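Long-range contacts in short-chain-enoyl-CoA hydratase (Clostridium acetobutylicum, PDB 5Z7R), which catalyses the reversible hydration of crotonyl-CoA, also accepts hexenoyl-CoA but no higher analogues, and works in butanoate metabolism: residues A[23-28]-A[62-67]; A[91-96]-A[113-118]; A[101-106]-A[186-191]; A[126-131]-A[168-173]. All coordinates share one frame; numbering follows the deposited sequence.

In the fold
Contacts 1 and 4 lie at opposite edges of the small four-stranded sheet, on outer strands 63-64 and 168-169, their centres about 17 Å apart. Contact 3 packs the start of helix 188-201 on strand 100-104 of the larger, six-stranded sheet, and contact 2 joins helices 76-95 and 111-117, its centre about 4 Å from that of the chain. Along the chain contact 1 closes first. The segments of contacts 2 and 3 then alternate, while both segments of contact 4 fall between those of contact 3. Phe62 joins contact 1 to contacts 2 and 3, and Val104 meets Phe130 of contact 4. Through these touches both sheets of the crotonase fold pack on the helix carrying Glu114, probably the nucleophile.

Contact 1: A[23-28]-A[62-67]; sequences KALNAL and FVAGAD
Segments 23-28 and 62-67 run with their touching parts 61° apart and are joined by three backbone hydrogen bonds, with a single beta bridge where Leu28 meets Ala66. A type I' turn from Ala24 to Ala27 brings Leu25 O to Ala64 N, 2.9 Å away, with the donor nearly along the C=O axis. The straightest bond follows: Leu28 N donates to Gly65 O in the carbonyl plane, on a lone pair, at 174°. Asp67 N then reaches Leu28 O from above the carbonyl plane. Ala66 CA also sits 3.0 Å from Leu28 O, so this oxygen receives a C-H as well as an N-H.

The side chains meet mostly through CB atoms and one Val63 methyl. Leu25 CB presses tightly on Ala64 CB at 3.5 Å. Val63 puts CG1 anti to its backbone N (chi1 171°), and that methyl lies 3.6 Å from Leu28 CG, the two side chains crossing at about a right angle; the same CG1 is 3.3 Å from Asn26 O. Asn26 lays CB against Phe62 O, while its amide accepts from Arg21 N and donates to Ala57 O. Asp67 turns to cap Ser69 N at the start of the next helix.

The Ala-Gly-Ala-Asp run of this segment matches the crotonase signature whose backbone, in relatives, supplies one N-H of the oxyanion hole, consistent with a loop held beside the active site.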
loop_
_atom_site.group_PDB
_atom_site.type_symbol
_atom_site.label_atom_id
_atom_site.label_comp_id
_atom_site.label_asym_id
_atom_site.label_seq_id
_atom_site.Cartn_x
_atom_site.Cartn_y
_atom_site.Cartn_z
ATOM N N LYS A 23 -4.754 16.783 39.862
ATOM C CA LYS A 23 -3.611 16.399 40.673
ATOM C C LYS A 23 -2.665 15.454 39.937
ATOM O O LYS A 23 -1.479 15.385 40.268
ATOM C CB LYS A 23 -4.099 15.792 41.982
ATOM C CG LYS A 23 -4.817 16.828 42.846
ATOM C CD LYS A 23 -5.682 16.216 43.942
ATOM C CE LYS A 23 -6.694 17.230 44.466
ATOM N NZ LYS A 23 -7.804 16.549 45.185
ATOM N N ALA A 24 -3.178 14.732 38.940
ATOM C CA ALA A 24 -2.348 13.825 38.147
ATOM C C ALA A 24 -1.878 14.479 36.842
ATOM O O ALA A 24 -1.266 13.820 36.003
ATOM C CB ALA A 24 -3.095 12.534 37.855
ATOM N N LEU A 25 -2.155 15.767 36.675
ATOM C CA LEU A 25 -1.744 16.478 35.487
ATOM C C LEU A 25 -2.508 15.932 34.284
ATOM O O LEU A 25 -1.967 15.846 33.184
ATOM C CB LEU A 25 -0.221 16.355 35.264
ATOM C CG LEU A 25 0.619 16.990 36.363
ATOM C CD1 LEU A 25 2.045 16.449 36.362
ATOM C CD2 LEU A 25 0.601 18.522 36.254
ATOM N N ASN A 26 -3.770 15.574 34.519
ATOM C CA ASN A 26 -4.618 14.922 33.532
ATOM C C ASN A 26 -4.062 13.656 32.849
ATOM O O ASN A 26 -4.481 13.322 31.715
ATOM C CB ASN A 26 -5.012 15.940 32.492
ATOM C CG ASN A 26 -5.764 17.081 33.095
ATOM O OD1 ASN A 26 -6.789 16.866 33.733
ATOM N ND2 ASN A 26 -5.275 18.299 32.898
ATOM N N ALA A 27 -3.176 12.933 33.550
ATOM C CA ALA A 27 -2.567 11.709 32.989
ATOM C C ALA A 27 -3.587 10.621 32.676
ATOM O O ALA A 27 -4.691 10.563 33.261
ATOM C CB ALA A 27 -1.480 11.149 33.885
ATOM N N LEU A 28 -3.203 9.781 31.718
ATOM C CA LEU A 28 -4.045 8.684 31.257
ATOM C C LEU A 28 -3.730 7.407 32.004
ATOM O O LEU A 28 -2.572 7.015 32.126
ATOM C CB LEU A 28 -3.815 8.425 29.780
ATOM C CG LEU A 28 -4.025 9.622 28.877
ATOM C CD1 LEU A 28 -3.491 9.307 27.493
ATOM C CD2 LEU A 28 -5.501 9.994 28.844
ATOM N N PHE A 62 -2.439 19.654 29.491
ATOM C CA PHE A 62 -3.364 19.007 28.585
ATOM C C PHE A 62 -3.543 17.567 29.100
ATOM O O PHE A 62 -4.569 17.250 29.675
ATOM C CB PHE A 62 -2.846 19.071 27.144
ATOM C CG PHE A 62 -3.690 18.317 26.165
ATOM C CD1 PHE A 62 -4.954 18.773 25.821
ATOM C CD2 PHE A 62 -3.227 17.138 25.607
ATOM C CE1 PHE A 62 -5.729 18.067 24.929
ATOM C CE2 PHE A 62 -3.992 16.428 24.729
ATOM C CZ PHE A 62 -5.233 16.899 24.375
ATOM N N VAL A 63 -2.578 16.728 28.797
ATOM C CA VAL A 63 -2.466 15.428 29.377
ATOM C C VAL A 63 -0.982 15.187 29.566
ATOM O O VAL A 63 -0.244 15.156 28.618
ATOM C CB VAL A 63 -3.114 14.383 28.451
ATOM C CG1 VAL A 63 -2.839 12.977 28.899
ATOM C CG2 VAL A 63 -4.597 14.621 28.308
ATOM N N ALA A 64 -0.543 15.035 30.794
ATOM C CA ALA A 64 0.839 14.711 31.052
ATOM C C ALA A 64 1.071 13.217 31.183
ATOM O O ALA A 64 1.105 12.690 32.271
ATOM C CB ALA A 64 1.338 15.442 32.274
ATOM N N GLY A 65 1.243 12.530 30.080
ATOM C CA GLY A 65 1.614 11.135 30.117
ATOM C C GLY A 65 0.580 10.102 30.508
ATOM O O GLY A 65 -0.606 10.338 30.474
ATOM N N ALA A 66 1.074 8.933 30.874
ATOM C CA ALA A 66 0.220 7.870 31.358
ATOM C C ALA A 66 0.811 7.323 32.648
ATOM O O ALA A 66 2.023 7.449 32.884
ATOM C CB ALA A 66 0.039 6.775 30.291
ATOM N N ASP A 67 -0.061 6.749 33.477
ATOM C CA ASP A 67 0.311 6.173 34.777
ATOM C C ASP A 67 1.309 5.014 34.618
ATOM O O ASP A 67 0.983 3.939 34.105
ATOM C CB ASP A 67 -0.954 5.704 35.506
ATOM C CG ASP A 67 -0.857 5.834 37.006
ATOM O OD1 ASP A 67 0.174 5.393 37.562
ATOM O OD2 ASP A 67 -1.825 6.359 37.624
#

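Contact 2: A[91-96]-A[113-118]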
loop_
_atom_site.group_PDB
_atom_site.type_symbol
_atom_site.label_atom_id
_atom_site.label_comp_id
_atom_site.label_asym_id
_atom_site.label_seq_id
_atom_site.Cartn_x
_atom_site.Cartn_y
_atom_site.Cartn_z
ATOM N N ARG A 91 -7.668 5.406 18.004
ATOM C CA ARG A 91 -8.076 5.199 16.619
ATOM C C ARG A 91 -9.544 5.484 16.439
ATOM O O ARG A 91 -9.959 5.961 15.369
ATOM C CB ARG A 91 -7.790 3.761 16.183
ATOM C CG ARG A 91 -8.199 3.456 14.768
ATOM C CD ARG A 91 -7.424 4.362 13.810
ATOM N NE ARG A 91 -7.482 3.836 12.456
ATOM C CZ ARG A 91 -7.552 4.568 11.343
ATOM N NH1 ARG A 91 -7.625 3.942 10.164
ATOM N NH2 ARG A 91 -7.530 5.890 11.378
ATOM N N ARG A 92 -10.340 5.204 17.475
ATOM C CA ARG A 92 -11.783 5.442 17.399
ATOM C C ARG A 92 -12.066 6.942 17.357
ATOM O O ARG A 92 -12.973 7.401 16.638
ATOM C CB ARG A 92 -12.494 4.825 18.599
ATOM C CG ARG A 92 -14.025 4.843 18.499
ATOM C CD ARG A 92 -14.596 4.130 19.710
ATOM N NE ARG A 92 -16.060 4.050 19.748
ATOM C CZ ARG A 92 -16.716 3.418 20.718
ATOM N NH1 ARG A 92 -16.036 2.842 21.702
ATOM N NH2 ARG A 92 -18.035 3.386 20.722
ATOM N N LEU A 93 -11.279 7.680 18.131
ATOM C CA LEU A 93 -11.319 9.126 18.128
ATOM C C LEU A 93 -10.924 9.699 16.748
ATOM O O LEU A 93 -11.605 10.608 16.208
ATOM C CB LEU A 93 -10.386 9.668 19.207
ATOM C CG LEU A 93 -10.482 11.168 19.471
ATOM C CD1 LEU A 93 -11.791 11.520 20.172
ATOM C CD2 LEU A 93 -9.338 11.639 20.340
ATOM N N GLU A 94 -9.858 9.139 16.169
ATOM C CA GLU A 94 -9.346 9.607 14.865
ATOM C C GLU A 94 -10.390 9.424 13.803
ATOM O O GLU A 94 -10.577 10.303 12.958
ATOM C CB GLU A 94 -8.070 8.837 14.520
ATOM C CG GLU A 94 -7.381 9.194 13.226
ATOM C CD GLU A 94 -6.045 8.563 13.198
ATOM O OE1 GLU A 94 -5.072 9.303 13.362
ATOM O OE2 GLU A 94 -5.959 7.304 13.135
ATOM N N LEU A 95 -11.134 8.313 13.873
ATOM C CA LEU A 95 -12.115 7.985 12.821
ATOM C C LEU A 95 -13.486 8.553 13.095
ATOM O O LEU A 95 -14.353 8.568 12.192
ATOM C CB LEU A 95 -12.237 6.453 12.670
ATOM C CG LEU A 95 -11.015 5.791 12.042
ATOM C CD1 LEU A 95 -11.030 4.276 12.207
ATOM C CD2 LEU A 95 -10.939 6.182 10.556
ATOM N N LEU A 96 -13.713 8.967 14.346
ATOM C CA LEU A 96 -15.005 9.533 14.753
ATOM C C LEU A 96 -15.569 10.434 13.678
ATOM O O LEU A 96 -14.914 11.372 13.234
ATOM C CB LEU A 96 -14.823 10.338 16.051
ATOM C CG LEU A 96 -16.014 11.158 16.551
ATOM C CD1 LEU A 96 -17.253 10.280 16.611
ATOM C CD2 LEU A 96 -15.702 11.752 17.916
ATOM N N CYS A 113 0.592 13.631 24.041
ATOM C CA CYS A 113 0.941 13.934 22.672
ATOM C C CYS A 113 0.157 13.028 21.741
ATOM O O CYS A 113 -0.494 13.491 20.793
ATOM C CB CYS A 113 2.417 13.723 22.459
ATOM S SG CYS A 113 2.946 14.538 20.951
ATOM N N GLU A 114 0.144 11.733 22.068
ATOM C CA GLU A 114 -0.536 10.730 21.213
ATOM C C GLU A 114 -2.014 10.962 21.112
ATOM O O GLU A 114 -2.573 10.837 20.019
ATOM C CB GLU A 114 -0.212 9.299 21.649
ATOM C CG GLU A 114 1.277 8.943 21.511
ATOM C CD GLU A 114 1.674 7.705 22.308
ATOM O OE1 GLU A 114 1.431 7.674 23.538
ATOM O OE2 GLU A 114 2.222 6.756 21.712
ATOM N N ILE A 115 -2.680 11.367 22.196
ATOM C CA ILE A 115 -4.107 11.613 22.059
ATOM C C ILE A 115 -4.368 12.835 21.196
ATOM O O ILE A 115 -5.302 12.863 20.376
ATOM C CB ILE A 115 -4.858 11.701 23.421
ATOM C CG1 ILE A 115 -6.374 11.589 23.188
ATOM C CG2 ILE A 115 -4.518 12.976 24.204
ATOM C CD1 ILE A 115 -7.122 11.046 24.391
ATOM N N ALA A 116 -3.540 13.853 21.359
ATOM C CA ALA A 116 -3.709 15.094 20.607
ATOM C C ALA A 116 -3.505 14.806 19.102
ATOM O O ALA A 116 -4.265 15.305 18.254
ATOM C CB ALA A 116 -2.742 16.157 21.113
ATOM N N MET A 117 -2.517 13.960 18.785
ATOM C CA MET A 117 -2.233 13.582 17.366
ATOM C C MET A 117 -3.342 12.761 16.768
ATOM O O MET A 117 -3.429 12.635 15.545
ATOM C CB MET A 117 -0.957 12.794 17.276
ATOM C CG MET A 117 0.225 13.633 17.667
ATOM S SD MET A 117 1.831 13.014 17.223
ATOM C CE MET A 117 2.198 11.740 18.419
ATOM N N SER A 118 -4.217 12.238 17.626
ATOM C CA SER A 118 -5.335 11.432 17.191
ATOM C C SER A 118 -6.566 12.239 16.923
ATOM O O SER A 118 -7.555 11.686 16.486
ATOM C CB SER A 118 -5.658 10.341 18.233
ATOM O OG SER A 118 -4.491 9.600 18.608
#
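Glu114, probably the nucleophile as in related hydratases, sits midway along helix 111-117; it makes no contact with 91-96, though its side chain packs on Phe90 of helix 76-95. Its OE2 takes hydrogen bonds from Phe143 N and Gly145 N, and its OE1 lies close to Glu134 OE1. One residue on, Ile115 sends CG1 anti to its backbone N (chi1 -165°), which carries it toward the other helix. There it meets Leu93 CD2 at 4.1 Å, the two side chains crossing at about a right angle, with Phe90 packing on Ile115 as well. Met117 leads its thioether away toward Leu149 and Leu152. Ser118, just past the helix, folds its hydroxyl back to donate to Glu114 O, with Ser118 OG 2.7 Å away and above the carbonyl plane. Its own carbonyl does the touching: Ser118 O rests 3.2 Å from Glu94 CA and 3.5 Å from Glu94 CB. Glu94 N is also near, but at an angle too poor for a hydrogen bond.

From there Glu94 extends, and its OE2 meets Arg91 NH2 at 2.7 Å, approached 32° out of the carboxylate plane; OE1 pairs with Arg148 NE. Leu95 CD1 covers one face of the Arg91 guanidinium, whose NE bridges to Asp223 of the second subunit.

No hydrogen bond joins the two segments. Packing and a C-H...O contact hold them, and the buried Glu94 charge would be largely offset by Arg91 and Arg148. At Glu114, two N-H donors would stabilise a carboxylate, whereas Glu134 nearby would tend to favour protonation of one of the pair.

Contact 3: A[101-106]-A[186-191]; sequences IAAVNG and SELMNT
Strand 101-104 packs against the first turn of helix 188-201, and the backbones come closest where the CA atoms of Ala103 and Leu188 are 6.6 Å apart; no hydrogen bond crosses between them. Within the helical segment Glu187 O accepts twice: from Thr191 N at 2.8 Å and from Thr191 OG1 at 3.0 Å, the hydroxyl coming from well above the carbonyl plane.

Leu188 carries the contact. With CG anti to its backbone N (chi1 -175°), it reaches toward the strand and lays its two methyls in succession along it. CD1 settles 3.8 Å from Ala103 CB, whereas CD2 reaches further along the chain, 3.4 Å from both Val104 O and Asn105 CA, and also touches Asn105 CB. Ala103 points its CB at the helix, and the leucine packs directly on it. Met189 joins from beside it, its SD 4.3 Å from Ala103 CB.

On either side of strand 100-104 in the larger sheet run strands 51-56 and 121-125. Leu188 packs on Ile123 and Ser125 of strand 121-125, Met189 on Ile53 of strand 51-56, and Ile195 continues the packing of the helix at Ile101.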
loop_
_atom_site.group_PDB
_atom_site.type_symbol
_atom_site.label_atom_id
_atom_site.label_comp_id
_atom_site.label_asym_id
_atom_site.label_seq_id
_atom_site.Cartn_x
_atom_site.Cartn_y
_atom_site.Cartn_z
ATOM N N ILE A 101 -11.124 18.676 17.677
ATOM C CA ILE A 101 -10.127 19.684 17.833
ATOM C C ILE A 101 -9.525 19.459 19.197
ATOM O O ILE A 101 -10.255 19.452 20.209
ATOM C CB ILE A 101 -10.783 21.096 17.765
ATOM C CG1 ILE A 101 -11.414 21.343 16.398
ATOM C CG2 ILE A 101 -9.791 22.228 18.028
ATOM C CD1 ILE A 101 -12.654 22.212 16.471
ATOM N N ALA A 102 -8.217 19.272 19.235
ATOM C CA ALA A 102 -7.481 19.291 20.478
ATOM C C ALA A 102 -7.086 20.736 20.863
ATOM O O ALA A 102 -6.293 21.394 20.149
ATOM C CB ALA A 102 -6.243 18.460 20.362
ATOM N N ALA A 103 -7.617 21.225 21.985
ATOM C CA ALA A 103 -7.149 22.477 22.539
ATOM C C ALA A 103 -6.089 22.167 23.560
ATOM O O ALA A 103 -6.355 21.876 24.718
ATOM C CB ALA A 103 -8.289 23.264 23.147
ATOM N N VAL A 104 -4.851 22.209 23.118
ATOM C CA VAL A 104 -3.776 21.762 23.964
ATOM C C VAL A 104 -3.439 22.952 24.813
ATOM O O VAL A 104 -2.869 23.949 24.338
ATOM C CB VAL A 104 -2.569 21.268 23.144
ATOM C CG1 VAL A 104 -1.422 20.814 24.037
ATOM C CG2 VAL A 104 -3.010 20.144 22.233
ATOM N N ASN A 105 -3.821 22.841 26.074
ATOM C CA ASN A 105 -3.730 23.948 27.013
ATOM C C ASN A 105 -2.500 23.877 27.874
ATOM O O ASN A 105 -2.299 24.706 28.730
ATOM C CB ASN A 105 -4.975 24.002 27.904
ATOM C CG ASN A 105 -5.133 22.751 28.757
ATOM O OD1 ASN A 105 -4.707 22.716 29.926
ATOM N ND2 ASN A 105 -5.704 21.704 28.162
ATOM N N GLY A 106 -1.637 22.906 27.650
ATOM C CA GLY A 106 -0.470 22.811 28.520
ATOM C C GLY A 106 0.323 21.590 28.197
ATOM O O GLY A 106 0.415 21.218 27.048
ATOM N N SER A 186 -5.463 32.637 27.532
ATOM C CA SER A 186 -6.753 33.270 27.587
ATOM C C SER A 186 -7.580 33.145 26.305
ATOM O O SER A 186 -8.816 33.197 26.379
ATOM C CB SER A 186 -6.594 34.755 27.960
ATOM O OG SER A 186 -7.847 35.409 27.889
ATOM N N GLU A 187 -6.922 33.020 25.140
ATOM C CA GLU A 187 -7.605 32.892 23.847
ATOM C C GLU A 187 -7.960 31.424 23.421
ATOM O O GLU A 187 -8.804 31.216 22.550
ATOM C CB GLU A 187 -6.740 33.511 22.751
ATOM C CG GLU A 187 -6.341 34.969 22.978
ATOM C CD GLU A 187 -5.491 35.550 21.835
ATOM O OE1 GLU A 187 -4.698 34.818 21.193
ATOM O OE2 GLU A 187 -5.596 36.766 21.584
ATOM N N LEU A 188 -7.323 30.421 24.015
ATOM C CA LEU A 188 -7.446 29.016 23.527
ATOM C C LEU A 188 -8.867 28.485 23.213
ATOM O O LEU A 188 -9.179 28.099 22.079
ATOM C CB LEU A 188 -6.750 28.076 24.505
ATOM C CG LEU A 188 -6.665 26.591 24.119
ATOM C CD1 LEU A 188 -6.388 26.457 22.631
ATOM C CD2 LEU A 188 -5.571 25.898 24.896
ATOM N N MET A 189 -9.737 28.468 24.205
ATOM C CA MET A 189 -11.062 27.910 24.004
ATOM C C MET A 189 -11.907 28.738 23.058
ATOM O O MET A 189 -12.735 28.176 22.330
ATOM C CB MET A 189 -11.771 27.729 25.343
ATOM C CG MET A 189 -11.205 26.568 26.162
ATOM S SD MET A 189 -11.474 24.895 25.456
ATOM C CE MET A 189 -13.169 25.015 24.857
ATOM N N ASN A 190 -11.737 30.060 23.069
ATOM C CA ASN A 190 -12.449 30.882 22.084
ATOM C C ASN A 190 -11.951 30.481 20.727
ATOM O O ASN A 190 -12.767 30.304 19.811
ATOM C CB ASN A 190 -12.256 32.415 22.246
ATOM C CG ASN A 190 -13.032 33.000 23.413
ATOM O OD1 ASN A 190 -14.079 32.479 23.822
ATOM N ND2 ASN A 190 -12.509 34.094 23.970
ATOM N N THR A 191 -10.632 30.341 20.571
ATOM C CA THR A 191 -10.133 29.974 19.240
ATOM C C THR A 191 -10.737 28.618 18.776
ATOM O O THR A 191 -11.344 28.556 17.699
ATOM C CB THR A 191 -8.603 29.963 19.152
ATOM O OG1 THR A 191 -8.105 31.214 19.616
ATOM C CG2 THR A 191 -8.153 29.770 17.713
#

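Contact 4: A[126-131]-A[168-173]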
loop_
_atom_site.group_PDB
_atom_site.type_symbol
_atom_site.label_atom_id
_atom_site.label_comp_id
_atom_site.label_asym_id
_atom_site.label_seq_id
_atom_site.Cartn_x
_atom_site.Cartn_y
_atom_site.Cartn_z
ATOM N N SER A 126 0.423 29.128 24.242
ATOM C CA SER A 126 1.861 29.391 24.110
ATOM C C SER A 126 2.680 28.697 25.192
ATOM O O SER A 126 3.881 28.538 25.049
ATOM C CB SER A 126 2.153 30.912 24.056
ATOM O OG SER A 126 1.809 31.561 25.278
ATOM N N ASN A 127 2.018 28.309 26.276
ATOM C CA ASN A 127 2.630 27.516 27.351
ATOM C C ASN A 127 2.774 26.022 27.053
ATOM O O ASN A 127 3.578 25.362 27.688
ATOM C CB ASN A 127 1.871 27.706 28.676
ATOM C CG ASN A 127 0.479 27.083 28.674
ATOM O OD1 ASN A 127 0.136 26.313 29.582
ATOM N ND2 ASN A 127 -0.334 27.412 27.675
ATOM N N ALA A 128 2.026 25.493 26.083
ATOM C CA ALA A 128 2.067 24.046 25.826
ATOM C C ALA A 128 3.472 23.556 25.539
ATOM O O ALA A 128 4.324 24.309 25.101
ATOM C CB ALA A 128 1.106 23.647 24.716
ATOM N N ARG A 129 3.708 22.290 25.876
ATOM C CA ARG A 129 4.912 21.550 25.478
ATOM C C ARG A 129 4.533 20.189 24.887
ATOM O O ARG A 129 3.537 19.591 25.282
ATOM C CB ARG A 129 5.824 21.326 26.673
ATOM C CG ARG A 129 6.225 22.602 27.372
ATOM C CD ARG A 129 7.461 22.356 28.203
ATOM N NE ARG A 129 8.211 23.589 28.433
ATOM C CZ ARG A 129 9.533 23.693 28.329
ATOM N NH1 ARG A 129 10.113 24.856 28.579
ATOM N NH2 ARG A 129 10.282 22.647 27.965
ATOM N N PHE A 130 5.328 19.698 23.943
ATOM C CA PHE A 130 5.050 18.409 23.295
ATOM C C PHE A 130 6.272 17.550 23.403
ATOM O O PHE A 130 7.379 18.054 23.454
ATOM C CB PHE A 130 4.664 18.557 21.817
ATOM C CG PHE A 130 3.398 19.301 21.602
ATOM C CD1 PHE A 130 3.368 20.680 21.692
ATOM C CD2 PHE A 130 2.229 18.636 21.331
ATOM C CE1 PHE A 130 2.187 21.370 21.491
ATOM C CE2 PHE A 130 1.048 19.325 21.137
ATOM C CZ PHE A 130 1.023 20.681 21.210
ATOM N N GLY A 131 6.051 16.243 23.439
ATOM C CA GLY A 131 7.146 15.296 23.606
ATOM C C GLY A 131 6.715 13.860 23.737
ATOM O O GLY A 131 5.523 13.564 23.873
ATOM N N ILE A 168 9.525 19.943 23.309
ATOM C CA ILE A 168 9.607 21.140 22.520
ATOM C C ILE A 168 8.491 22.063 22.956
ATOM O O ILE A 168 7.464 21.595 23.457
ATOM C CB ILE A 168 9.516 20.855 21.005
ATOM C CG1 ILE A 168 8.350 19.927 20.673
ATOM C CG2 ILE A 168 10.806 20.227 20.536
ATOM C CD1 ILE A 168 7.726 20.154 19.297
ATOM N N LYS A 169 8.695 23.365 22.758
ATOM C CA LYS A 169 7.688 24.354 23.115
ATOM C C LYS A 169 6.717 24.537 21.991
ATOM O O LYS A 169 6.956 24.147 20.841
ATOM C CB LYS A 169 8.320 25.708 23.425
ATOM C CG LYS A 169 9.282 25.768 24.608
ATOM C CD LYS A 169 9.440 27.225 25.053
ATOM C CE LYS A 169 10.377 27.394 26.240
ATOM N NZ LYS A 169 11.799 27.612 25.840
ATOM N N ALA A 170 5.624 25.196 22.317
ATOM C CA ALA A 170 4.538 25.369 21.372
ATOM C C ALA A 170 4.963 26.042 20.079
ATOM O O ALA A 170 4.314 25.827 19.035
ATOM C CB ALA A 170 3.414 26.154 22.014
ATOM N N ASP A 171 6.031 26.847 20.151
ATOM C CA ASP A 171 6.529 27.581 18.968
ATOM C C ASP A 171 7.256 26.647 17.987
ATOM O O ASP A 171 7.039 26.744 16.792
ATOM C CB ASP A 171 7.375 28.838 19.333
ATOM C CG ASP A 171 8.544 28.539 20.254
ATOM O OD1 ASP A 171 8.679 27.398 20.705
ATOM O OD2 ASP A 171 9.342 29.449 20.540
ATOM N N GLU A 172 8.095 25.750 18.512
ATOM C CA GLU A 172 8.667 24.666 17.719
ATOM C C GLU A 172 7.555 23.809 17.161
ATOM O O GLU A 172 7.609 23.357 16.013
ATOM C CB GLU A 172 9.574 23.742 18.555
ATOM C CG GLU A 172 11.070 23.771 18.243
ATOM C CD GLU A 172 11.451 23.430 16.794
ATOM O OE1 GLU A 172 12.376 22.615 16.583
ATOM O OE2 GLU A 172 10.854 23.995 15.862
ATOM N N ALA A 173 6.548 23.569 17.990
ATOM C CA ALA A 173 5.475 22.691 17.570
ATOM C C ALA A 173 4.739 23.254 16.364
ATOM O O ALA A 173 4.375 22.496 15.468
ATOM C CB ALA A 173 4.521 22.401 18.708
#
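Arg129 and Lys169 stand side by side on one face of a short antiparallel ladder, pointing the same way, while Phe130 and Ile168 occupy the other. Both basic chains start with CG beside the backbone N, and Lys169 then bends at its end (chi4 90°). Its CG lies over one face of the Arg129 guanidinium, offset toward the rim, and Lys169 CE comes 3.5 Å from Arg129 NH1.

On the other face, Ile168 has CG1 set between its backbone N and C (chi1 48°), bringing it 4.1 Å from Phe130 CB. The Phe130 ring extends past it to Ala173, whose CB approaches CD1 obliquely at 3.6 Å. Ala170 sets its methyl near Ala128 CB.

Two backbone bonds set the register of the ladder: Phe130 N to Ile168 O and Ile168 N to Phe130 O, each 2.9 Å long. A third, weak one runs from Ala170 N to Ala128 O, where the strand gives way to helix 170-175.

The two faces thus differ in chemistry. One is apolar, with Phe130 buried against Val104, Leu178 and Val179; on the other, Arg129 NH1 and Lys169 NZ, 4.2 Å apart, would repel each other mildly, a cost that the backbone bonds and the alkyl packing may offset.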